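Local coordinates for concanavalin B (Canavalia ensiformis, PDB 6CAF), which is a chitinase-like seed protein of glycosyl hydrolase family 18 that may act in carbohydrate binding, at residues V83-P86 against C87-E91; S116-S119 against A120-K124; R138-P142 against L143-A147; Y172-K175 against D176-S180. All blocks are in the same frame, centred on the assembly; numbering follows the deposited sequence. Where two conformers were deposited one is given.

Contact 1: residues V83-P86 against C87-E91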
loop_
_atom_site.group_PDB
_atom_site.type_symbol
_atom_site.label_atom_id
_atom_site.label_comp_id
_atom_site.label_asym_id
_atom_site.label_seq_id
_atom_site.Cartn_x
_atom_site.Cartn_y
_atom_site.Cartn_z
ATOM N N VAL A 83 7.881 21.719 -5.883
ATOM C CA VAL A 83 7.575 22.293 -4.574
ATOM C C VAL A 83 8.733 23.163 -4.048
ATOM O O VAL A 83 8.542 24.094 -3.265
ATOM C CB VAL A 83 7.330 21.140 -3.549
ATOM C CG1 VAL A 83 7.143 21.691 -2.150
ATOM C CG2 VAL A 83 6.149 20.295 -3.976
ATOM N N GLY A 84 9.947 22.822 -4.429
ATOM C CA GLY A 84 11.109 23.584 -3.969
ATOM C C GLY A 84 11.736 23.089 -2.671
ATOM O O GLY A 84 12.637 23.723 -2.131
ATOM N N ASN A 85 11.278 21.944 -2.180
ATOM C CA ASN A 85 11.867 21.334 -0.994
ATOM C C ASN A 85 12.236 19.927 -1.405
ATOM O O ASN A 85 11.417 19.230 -1.970
ATOM C CB ASN A 85 10.869 21.300 0.165
ATOM C CG ASN A 85 11.442 20.649 1.413
ATOM O OD1 ASN A 85 12.592 20.879 1.781
ATOM N ND2 ASN A 85 10.630 19.839 2.074
ATOM N N PRO A 86 13.495 19.528 -1.162
ATOM C CA PRO A 86 13.952 18.257 -1.695
ATOM C C PRO A 86 13.369 17.092 -0.920
ATOM O O PRO A 86 13.386 17.102 0.313
ATOM C CB PRO A 86 15.478 18.343 -1.529
ATOM C CG PRO A 86 15.651 19.207 -0.336
ATOM C CD PRO A 86 14.579 20.250 -0.468
ATOM N N CYS A 87 12.941 16.057 -1.637
ATOM C CA CYS A 87 12.441 14.857 -0.960
ATOM C C CYS A 87 13.507 14.165 -0.137
ATOM O O CYS A 87 13.199 13.410 0.776
ATOM C CB CYS A 87 11.804 13.892 -1.943
ATOM S SG CYS A 87 10.309 14.515 -2.769
ATOM N N SER A 88 14.776 14.465 -0.409
ATOM C CA SER A 88 15.851 13.860 0.354
ATOM C C SER A 88 15.854 14.283 1.824
ATOM O O SER A 88 16.486 13.625 2.653
ATOM C CB SER A 88 17.196 14.151 -0.311
ATOM O OG SER A 88 17.419 15.538 -0.376
ATOM N N PHE A 89 15.147 15.360 2.145
ATOM C CA PHE A 89 15.025 15.802 3.546
ATOM C C PHE A 89 14.352 14.699 4.375
ATOM O O PHE A 89 14.523 14.631 5.584
ATOM C CB PHE A 89 14.247 17.152 3.677
ATOM C CG PHE A 89 12.709 17.005 3.790
ATOM C CD1 PHE A 89 12.079 16.848 5.022
ATOM C CD2 PHE A 89 11.910 17.108 2.669
ATOM C CE1 PHE A 89 10.700 16.750 5.111
ATOM C CE2 PHE A 89 10.532 16.993 2.750
ATOM C CZ PHE A 89 9.924 16.811 3.962
ATOM N N LEU A 90 13.608 13.812 3.706
ATOM C CA LEU A 90 12.897 12.759 4.413
ATOM C C LEU A 90 13.764 11.612 4.902
ATOM O O LEU A 90 13.321 10.810 5.721
ATOM C CB LEU A 90 11.737 12.222 3.570
ATOM C CG LEU A 90 10.574 13.182 3.337
ATOM C CD1 LEU A 90 9.697 12.697 2.204
ATOM C CD2 LEU A 90 9.753 13.381 4.594
ATOM N N GLU A 91 15.023 11.564 4.470
ATOM C CA GLU A 91 15.879 10.450 4.844
ATOM C C GLU A 91 15.909 10.199 6.341
ATOM O O GLU A 91 15.716 9.064 6.790
ATOM C CB GLU A 91 17.292 10.681 4.350
ATOM C CG GLU A 91 18.276 9.565 4.685
ATOM C CD GLU A 91 19.717 9.882 4.327
ATOM O OE1 GLU A 91 19.974 10.389 3.214
ATOM O OE2 GLU A 91 20.599 9.546 5.132
#
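Phe-89 turns its ring back toward the preceding chain, its edge to the Pro-86 carbonyl group and the Asn-85 amide beside it. The Asn-85 and Phe-89 side chains run at about a right angle; amide and ring planes lie 32° apart, and the amide nitrogen comes in obliquely. ND2 of Asn-85 is the amide end nearer the ring, approaching CE2 and CD2, but Asn-85 was modelled in two conformers and the closeness is doubtful; ND2 also makes a weak hydrogen bond to Val-78 O. Phe-89 has CG between its backbone N and carbonyl carbon (chi1 88°), which brings the ring edge up to Pro-86 C, in the ring plane. Leu-90 CG sits 3.7 Å above one face of the Phe-89 ring. Pro-86 CB meanwhile lies 3.6 Å from Ser-88 OG. A backbone bond from Phe-89 N to Pro-86 O, 3.1 Å, opens the short 3-10 turn, although the oxygen's position is less certain. An alanine at Phe-89 would remove the ring, and Leu-90 CG and Cys-79 would probably lose the aromatic surface they pack on. The whole turn lies on the surface between strand 55-64 and helix 91-99, where a disulfide from Cys-87 to Cys-79 ties it to the same long loop.

Contact 2: residues S116-S119 against A120-K124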
loop_
_atom_site.group_PDB
_atom_site.type_symbol
_atom_site.label_atom_id
_atom_site.label_comp_id
_atom_site.label_asym_id
_atom_site.label_seq_id
_atom_site.Cartn_x
_atom_site.Cartn_y
_atom_site.Cartn_z
ATOM N N SER A 116 3.622 3.858 -16.420
ATOM C CA SER A 116 3.622 2.652 -17.207
ATOM C C SER A 116 4.885 1.868 -16.961
ATOM O O SER A 116 5.958 2.459 -16.865
ATOM C CB SER A 116 3.551 2.984 -18.703
ATOM O OG SER A 116 3.541 1.797 -19.486
ATOM N N ALA A 117 4.751 0.550 -16.879
ATOM C CA ALA A 117 5.903 -0.309 -16.824
ATOM C C ALA A 117 6.558 -0.506 -18.200
ATOM O O ALA A 117 7.667 -1.046 -18.278
ATOM C CB ALA A 117 5.530 -1.633 -16.199
ATOM N N CYS A 118 5.856 -0.062 -19.250
ATOM C CA CYS A 118 6.393 0.128 -20.617
ATOM C C CYS A 118 6.656 -1.135 -21.413
ATOM O O CYS A 118 6.100 -1.314 -22.497
ATOM C CB CYS A 118 7.708 0.985 -20.559
ATOM S SG CYS A 118 8.661 1.064 -22.112
ATOM N N SER A 119 7.608 -1.930 -20.948
ATOM C CA SER A 119 8.106 -3.061 -21.719
ATOM C C SER A 119 8.858 -4.002 -20.796
ATOM O O SER A 119 9.213 -3.646 -19.653
ATOM C CB SER A 119 9.057 -2.601 -22.820
ATOM O OG SER A 119 10.244 -2.079 -22.244
ATOM N N ALA A 120 9.191 -5.175 -21.305
ATOM C CA ALA A 120 9.963 -6.095 -20.512
ATOM C C ALA A 120 11.334 -5.489 -20.159
ATOM O O ALA A 120 11.865 -5.683 -19.061
ATOM C CB ALA A 120 10.128 -7.417 -21.252
ATOM N N ASP A 121 11.912 -4.744 -21.092
ATOM C CA ASP A 121 13.223 -4.162 -20.869
ATOM C C ASP A 121 13.158 -3.027 -19.855
ATOM O O ASP A 121 14.009 -2.942 -18.949
ATOM C CB ASP A 121 13.853 -3.679 -22.165
ATOM C CG ASP A 121 14.172 -4.806 -23.114
ATOM O OD1 ASP A 121 14.155 -5.999 -22.731
ATOM O OD2 ASP A 121 14.474 -4.483 -24.280
ATOM N N TYR A 122 12.165 -2.153 -19.998
ATOM C CA TYR A 122 12.054 -1.066 -19.046
ATOM C C TYR A 122 11.716 -1.588 -17.656
ATOM O O TYR A 122 12.117 -1.014 -16.648
ATOM C CB TYR A 122 11.039 -0.027 -19.475
ATOM C CG TYR A 122 11.012 1.199 -18.585
ATOM C CD1 TYR A 122 12.004 2.148 -18.643
ATOM C CD2 TYR A 122 9.983 1.383 -17.668
ATOM C CE1 TYR A 122 11.979 3.265 -17.828
ATOM C CE2 TYR A 122 9.952 2.492 -16.846
ATOM C CZ TYR A 122 10.946 3.428 -16.944
ATOM O OH TYR A 122 10.849 4.559 -16.158
ATOM N N ALA A 123 10.949 -2.669 -17.597
ATOM C CA ALA A 123 10.652 -3.250 -16.295
ATOM C C ALA A 123 11.931 -3.609 -15.559
ATOM O O ALA A 123 12.006 -3.436 -14.343
ATOM C CB ALA A 123 9.756 -4.473 -16.460
ATOM N N LYS A 124 12.928 -4.144 -16.274
ATOM C CA LYS A 124 14.217 -4.401 -15.637
ATOM C C LYS A 124 14.933 -3.107 -15.252
ATOM O O LYS A 124 15.430 -2.966 -14.122
ATOM C CB LYS A 124 15.088 -5.275 -16.539
ATOM C CG LYS A 124 16.494 -5.522 -16.037
ATOM C CD LYS A 124 16.504 -6.149 -14.658
ATOM C CE LYS A 124 17.913 -6.551 -14.270
ATOM N NZ LYS A 124 17.974 -6.998 -12.855
#
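Ser-119 is the N-cap of helix 120-135, its side chain bonded to Tyr-122 N, a textbook way of starting a helix. In the capping bond Ser-119 OG accepts from Tyr-122 N at 3.0 Å, nearly straight at 170°. It can do so because OG is held between the backbone N and the carbonyl carbon (chi1 67°), which turns it in over the first helical turn. Replacing Ser-119 by an alanine would remove OG, and Tyr-122 N would probably be left without its well-aligned acceptor, weakening the start of the helix. Backbone bonding takes over at once, with Ala-123 N donating to Ser-119 O at 2.9 Å. Just upstream, Ser-116 OG accepts from Cys-118 N at 3.0 Å in an ST turn, which shapes the approach to the cap.

Apolar and sulfur-aromatic contacts join Cys-118 to Tyr-122. Cys-118 CB rests 3.6 Å from Tyr-122 CB, and in the sulfur-aromatic pair Cys-118 SG lies 5.1 Å from the centre of the Tyr-122 ring, obliquely, 45° off its normal. That sulfur is tied by a disulfide to Cys-66, while the phenol OH of Tyr-122 bonds to Ile-68 O and Gly-65 N; the helix start is therefore fastened twice to the chain that follows strand 55-64. At the ring's edge, and in its plane, Ala-117 O sits 3.4 Å from Tyr-122 CD2.

Contact 3: residues R138-P142 against L143-A147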
loop_
_atom_site.group_PDB
_atom_site.type_symbol
_atom_site.label_atom_id
_atom_site.label_comp_id
_atom_site.label_asym_id
_atom_site.label_seq_id
_atom_site.Cartn_x
_atom_site.Cartn_y
_atom_site.Cartn_z
ATOM N N ARG A 138 22.530 2.243 -1.921
ATOM C CA ARG A 138 23.660 2.163 -2.846
ATOM C C ARG A 138 24.056 3.544 -3.373
ATOM O O ARG A 138 25.254 3.834 -3.519
ATOM C CB ARG A 138 23.313 1.211 -3.994
ATOM C CG ARG A 138 24.399 0.998 -5.057
ATOM C CD ARG A 138 25.695 0.451 -4.492
ATOM N NE ARG A 138 26.726 0.293 -5.523
ATOM C CZ ARG A 138 27.430 1.297 -6.037
ATOM N NH1 ARG A 138 27.226 2.530 -5.599
ATOM N NH2 ARG A 138 28.345 1.077 -6.983
ATOM N N ARG A 139 23.050 4.354 -3.694
ATOM C CA ARG A 139 23.263 5.723 -4.153
ATOM C C ARG A 139 22.259 6.652 -3.532
ATOM O O ARG A 139 21.196 6.231 -3.124
ATOM C CB ARG A 139 23.090 5.802 -5.662
ATOM C CG ARG A 139 24.145 5.056 -6.436
ATOM C CD ARG A 139 23.981 5.293 -7.919
ATOM N NE ARG A 139 25.030 4.599 -8.652
ATOM C CZ ARG A 139 24.996 4.324 -9.943
ATOM N NH1 ARG A 139 23.930 4.652 -10.660
ATOM N NH2 ARG A 139 26.021 3.696 -10.512
ATOM N N GLU A 140 22.595 7.935 -3.525
ATOM C CA GLU A 140 21.660 9.001 -3.177
ATOM C C GLU A 140 20.563 8.999 -4.200
ATOM O O GLU A 140 20.812 9.145 -5.392
ATOM C CB GLU A 140 22.380 10.358 -3.231
ATOM C CG GLU A 140 23.541 10.494 -2.273
ATOM C CD GLU A 140 23.108 10.700 -0.841
ATOM O OE1 GLU A 140 21.940 11.044 -0.644
ATOM O OE2 GLU A 140 23.940 10.537 0.077
ATOM N N GLY A 141 19.329 8.891 -3.730
ATOM C CA GLY A 141 18.144 8.931 -4.579
ATOM C C GLY A 141 17.180 10.007 -4.127
ATOM O O GLY A 141 17.515 10.879 -3.318
ATOM N N PRO A 142 15.962 9.961 -4.666
ATOM C CA PRO A 142 15.001 11.003 -4.360
ATOM C C PRO A 142 14.706 11.206 -2.873
ATOM O O PRO A 142 14.436 12.320 -2.468
ATOM C CB PRO A 142 13.765 10.550 -5.147
ATOM C CG PRO A 142 14.353 9.837 -6.335
ATOM C CD PRO A 142 15.492 9.071 -5.746
ATOM N N LEU A 143 14.738 10.129 -2.097
ATOM C CA LEU A 143 14.499 10.159 -0.656
ATOM C C LEU A 143 15.778 10.152 0.154
ATOM O O LEU A 143 15.755 9.911 1.339
ATOM C CB LEU A 143 13.573 9.003 -0.246
ATOM C CG LEU A 143 12.124 9.150 -0.728
ATOM C CD1 LEU A 143 11.384 7.855 -0.551
ATOM C CD2 LEU A 143 11.414 10.269 0.009
ATOM N N GLY A 144 16.891 10.491 -0.489
ATOM C CA GLY A 144 18.177 10.394 0.152
ATOM C C GLY A 144 18.794 9.040 -0.052
ATOM O O GLY A 144 18.511 8.329 -1.025
ATOM N N LYS A 145 19.652 8.666 0.879
ATOM C CA LYS A 145 20.300 7.375 0.854
ATOM C C LYS A 145 19.548 6.487 1.846
ATOM O O LYS A 145 19.688 6.642 3.064
ATOM C CB LYS A 145 21.779 7.468 1.205
ATOM C CG LYS A 145 22.529 6.188 0.951
ATOM C CD LYS A 145 24.036 6.396 1.079
ATOM C CE LYS A 145 24.630 6.935 -0.208
ATOM N NZ LYS A 145 26.115 6.976 -0.121
ATOM N N VAL A 146 18.694 5.623 1.313
ATOM C CA VAL A 146 17.788 4.825 2.116
ATOM C C VAL A 146 17.729 3.388 1.626
ATOM O O VAL A 146 18.101 3.101 0.475
ATOM C CB VAL A 146 16.343 5.404 2.127
ATOM C CG1 VAL A 146 16.292 6.780 2.792
ATOM C CG2 VAL A 146 15.731 5.464 0.730
ATOM N N ALA A 147 17.253 2.514 2.512
ATOM C CA ALA A 147 16.873 1.173 2.142
ATOM C C ALA A 147 15.483 0.932 2.650
ATOM O O ALA A 147 15.267 0.544 3.795
ATOM C CB ALA A 147 17.828 0.129 2.694
HETATM O O HOH W 1 19.095 2.511 -2.319
HETATM O O HOH W 2 19.143 5.234 -1.636
#
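A type I beta turn from Gly-141 to Gly-144, in the link between helix 120-135 and strand 150-154, is closed by a reciprocal pair of backbone bonds. Gly-141 N donates to Gly-144 O and Gly-144 N to Gly-141 O, each at 2.9 Å, forming a single antiparallel hydrogen-bonded bridge. Gly-144 has a positive phi, at which a CB would press on the carbonyl O of Leu-143.

Beyond the bridge, one water lies 2.7 Å from Arg-139 O and accepts from Val-146 N at 3.0 Å, linking the two arms. On the outer side Glu-140 and Lys-145 cross at about a right angle. The Lys-145 chain bends at its third torsion (chi3 -84°), passing its CE 3.7 Å from Glu-140 OE2, while NZ remains 4.2 Å from that oxygen. Pro-142 and Leu-143, at the apex, pack on Phe-134 of helix 120-135. Main-chain bonds and water thus do the gripping, whereas the opposite charges of Glu-140 and Lys-145, too far apart for a salt bridge, probably add a softer attraction.

Contact 4: residues Y172-K175 against D176-S180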
loop_
_atom_site.group_PDB
_atom_site.type_symbol
_atom_site.label_atom_id
_atom_site.label_comp_id
_atom_site.label_asym_id
_atom_site.label_seq_id
_atom_site.Cartn_x
_atom_site.Cartn_y
_atom_site.Cartn_z
ATOM N N TYR A 172 11.515 -9.180 -7.848
ATOM C CA TYR A 172 11.631 -10.413 -7.129
ATOM C C TYR A 172 12.990 -11.096 -7.371
ATOM O O TYR A 172 13.640 -11.606 -6.462
ATOM C CB TYR A 172 10.487 -11.331 -7.539
ATOM C CG TYR A 172 10.484 -12.530 -6.661
ATOM C CD1 TYR A 172 9.905 -12.476 -5.381
ATOM C CD2 TYR A 172 11.049 -13.650 -7.048
ATOM C CE1 TYR A 172 9.955 -13.549 -4.529
ATOM C CE2 TYR A 172 11.105 -14.775 -6.205
ATOM C CZ TYR A 172 10.539 -14.701 -4.953
ATOM O OH TYR A 172 10.548 -15.734 -4.051
ATOM N N GLN A 173 13.447 -11.051 -8.614
ATOM C CA GLN A 173 14.730 -11.653 -8.944
ATOM C C GLN A 173 15.885 -10.907 -8.279
ATOM O O GLN A 173 16.838 -11.527 -7.800
ATOM C CB GLN A 173 14.925 -11.745 -10.458
ATOM C CG GLN A 173 14.008 -12.756 -11.130
ATOM C CD GLN A 173 14.237 -14.162 -10.630
ATOM O OE1 GLN A 173 15.370 -14.535 -10.333
ATOM N NE2 GLN A 173 13.167 -14.942 -10.516
ATOM N N ILE A 174 15.812 -9.590 -8.237
ATOM C CA ILE A 174 16.827 -8.769 -7.585
ATOM C C ILE A 174 16.898 -9.147 -6.095
ATOM O O ILE A 174 17.985 -9.176 -5.510
ATOM C CB ILE A 174 16.546 -7.250 -7.805
ATOM C CG1 ILE A 174 16.885 -6.841 -9.229
ATOM C CG2 ILE A 174 17.331 -6.401 -6.803
ATOM C CD1 ILE A 174 16.266 -5.494 -9.610
ATOM N N LYS A 175 15.749 -9.365 -5.473
ATOM C CA LYS A 175 15.736 -9.699 -4.094
ATOM C C LYS A 175 16.534 -10.977 -3.893
ATOM O O LYS A 175 17.288 -11.093 -2.931
ATOM C CB LYS A 175 14.267 -9.841 -3.660
ATOM C CG LYS A 175 14.000 -10.306 -2.267
ATOM C CD LYS A 175 12.462 -10.232 -2.100
ATOM C CE LYS A 175 11.875 -11.085 -1.008
ATOM N NZ LYS A 175 10.557 -10.447 -0.659
ATOM N N ASP A 176 16.382 -11.946 -4.795
ATOM C CA ASP A 176 17.140 -13.191 -4.684
ATOM C C ASP A 176 18.631 -12.987 -4.983
ATOM O O ASP A 176 19.486 -13.587 -4.335
ATOM C CB ASP A 176 16.557 -14.267 -5.615
ATOM C CG ASP A 176 16.961 -15.685 -5.203
ATOM O OD1 ASP A 176 17.478 -15.846 -4.058
ATOM O OD2 ASP A 176 16.782 -16.633 -6.024
ATOM N N VAL A 177 18.948 -12.145 -5.963
ATOM C CA VAL A 177 20.354 -11.884 -6.272
ATOM C C VAL A 177 21.114 -11.366 -5.071
ATOM O O VAL A 177 22.219 -11.831 -4.750
ATOM C CB VAL A 177 20.469 -10.854 -7.432
ATOM C CG1 VAL A 177 21.886 -10.303 -7.569
ATOM C CG2 VAL A 177 20.014 -11.528 -8.715
ATOM N N TYR A 178 20.488 -10.446 -4.358
ATOM C CA TYR A 178 21.139 -9.764 -3.250
ATOM C C TYR A 178 20.733 -10.318 -1.872
ATOM O O TYR A 178 21.214 -9.854 -0.858
ATOM C CB TYR A 178 20.817 -8.258 -3.325
ATOM C CG TYR A 178 21.503 -7.537 -4.427
ATOM C CD1 TYR A 178 22.831 -7.138 -4.286
ATOM C CD2 TYR A 178 20.905 -7.356 -5.640
ATOM C CE1 TYR A 178 23.516 -6.520 -5.309
ATOM C CE2 TYR A 178 21.579 -6.739 -6.674
ATOM C CZ TYR A 178 22.876 -6.306 -6.500
ATOM O OH TYR A 178 23.527 -5.703 -7.523
ATOM N N GLN A 179 19.888 -11.350 -1.867
ATOM C CA GLN A 179 19.355 -11.977 -0.641
ATOM C C GLN A 179 18.828 -10.874 0.239
ATOM O O GLN A 179 19.045 -10.827 1.457
ATOM C CB GLN A 179 20.349 -12.948 0.014
ATOM C CG GLN A 179 20.622 -14.167 -0.883
ATOM C CD GLN A 179 19.404 -15.099 -1.072
ATOM O OE1 GLN A 179 18.902 -15.294 -2.217
ATOM N NE2 GLN A 179 18.947 -15.709 0.037
ATOM N N SER A 180 18.117 -9.958 -0.412
ATOM C CA SER A 180 17.487 -8.835 0.248
ATOM C C SER A 180 16.235 -9.288 1.015
ATOM O O SER A 180 15.673 -10.363 0.763
ATOM C CB SER A 180 17.055 -7.774 -0.775
ATOM O OG SER A 180 18.125 -7.142 -1.480
#
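Ile-174 holds CG2 anti to its backbone N, and Tyr-178, one helical turn on, swings CG beside its own N (chi1 -72°); the two side chains then lie side by side, pointing the same way. CG2 of Ile-174 meets the ring at Tyr-178 CD2, 3.9 Å away. Ile-174 O reaches the edge of that ring, in its plane, 3.4 Å from Tyr-178 CD2, and also accepts from Tyr-178 N at 3.0 Å. From the preceding residue, Val-177 CG1 rests 3.6 Å above one face of the Tyr-178 ring, toward its rim. The other methyl of the valine, CG2, comes 3.3 Å from Gln-173 O, the oxygen that accepts from Val-177 N.

Helix 164-178 finishes here in a Schellman motif, with Gln-179 as the C-prime residue at a phi of 50°. Ser-180 N donates to Lys-175 O at 2.9 Å, in the carbonyl plane, while the inner bond from Gln-179 N to Asp-176 O is weak. The reversal directs the chain toward strand 183-186, within the beta-alpha-beta unit that starts at strand 150-154. Tyr-178 stacks on His-131 of helix 120-135, a helix that Ile-174 also packs against. Lys-175 runs out extended past the reversal, its CG 3.5 Å from Ser-180 O and its NZ donating to Phe-182 O.

Overall arrangement
All four contacts lie on the periphery of the family 18 TIM barrel, their centres about 20 to 21 Å from the centre of the chain, and concern the turns and helix ends between its strands. Contacts 1 and 4 are surface sites; contacts 2 and 3 are partly buried. Contacts 2 and 4 treat opposite helix ends: a serine side chain starts helix 120-135, whereas a backbone reversal ends helix 164-178, and the two contacts touch where Lys-124 NZ packs on Ile-174 CG1. Contacts 1 and 3 adjoin more closely, Glu-91 OE1 probably accepting a hydrogen bond from Lys-145 N. Disulfides fasten contacts 1 and 2, while contact 3 relies on backbone bonds and water.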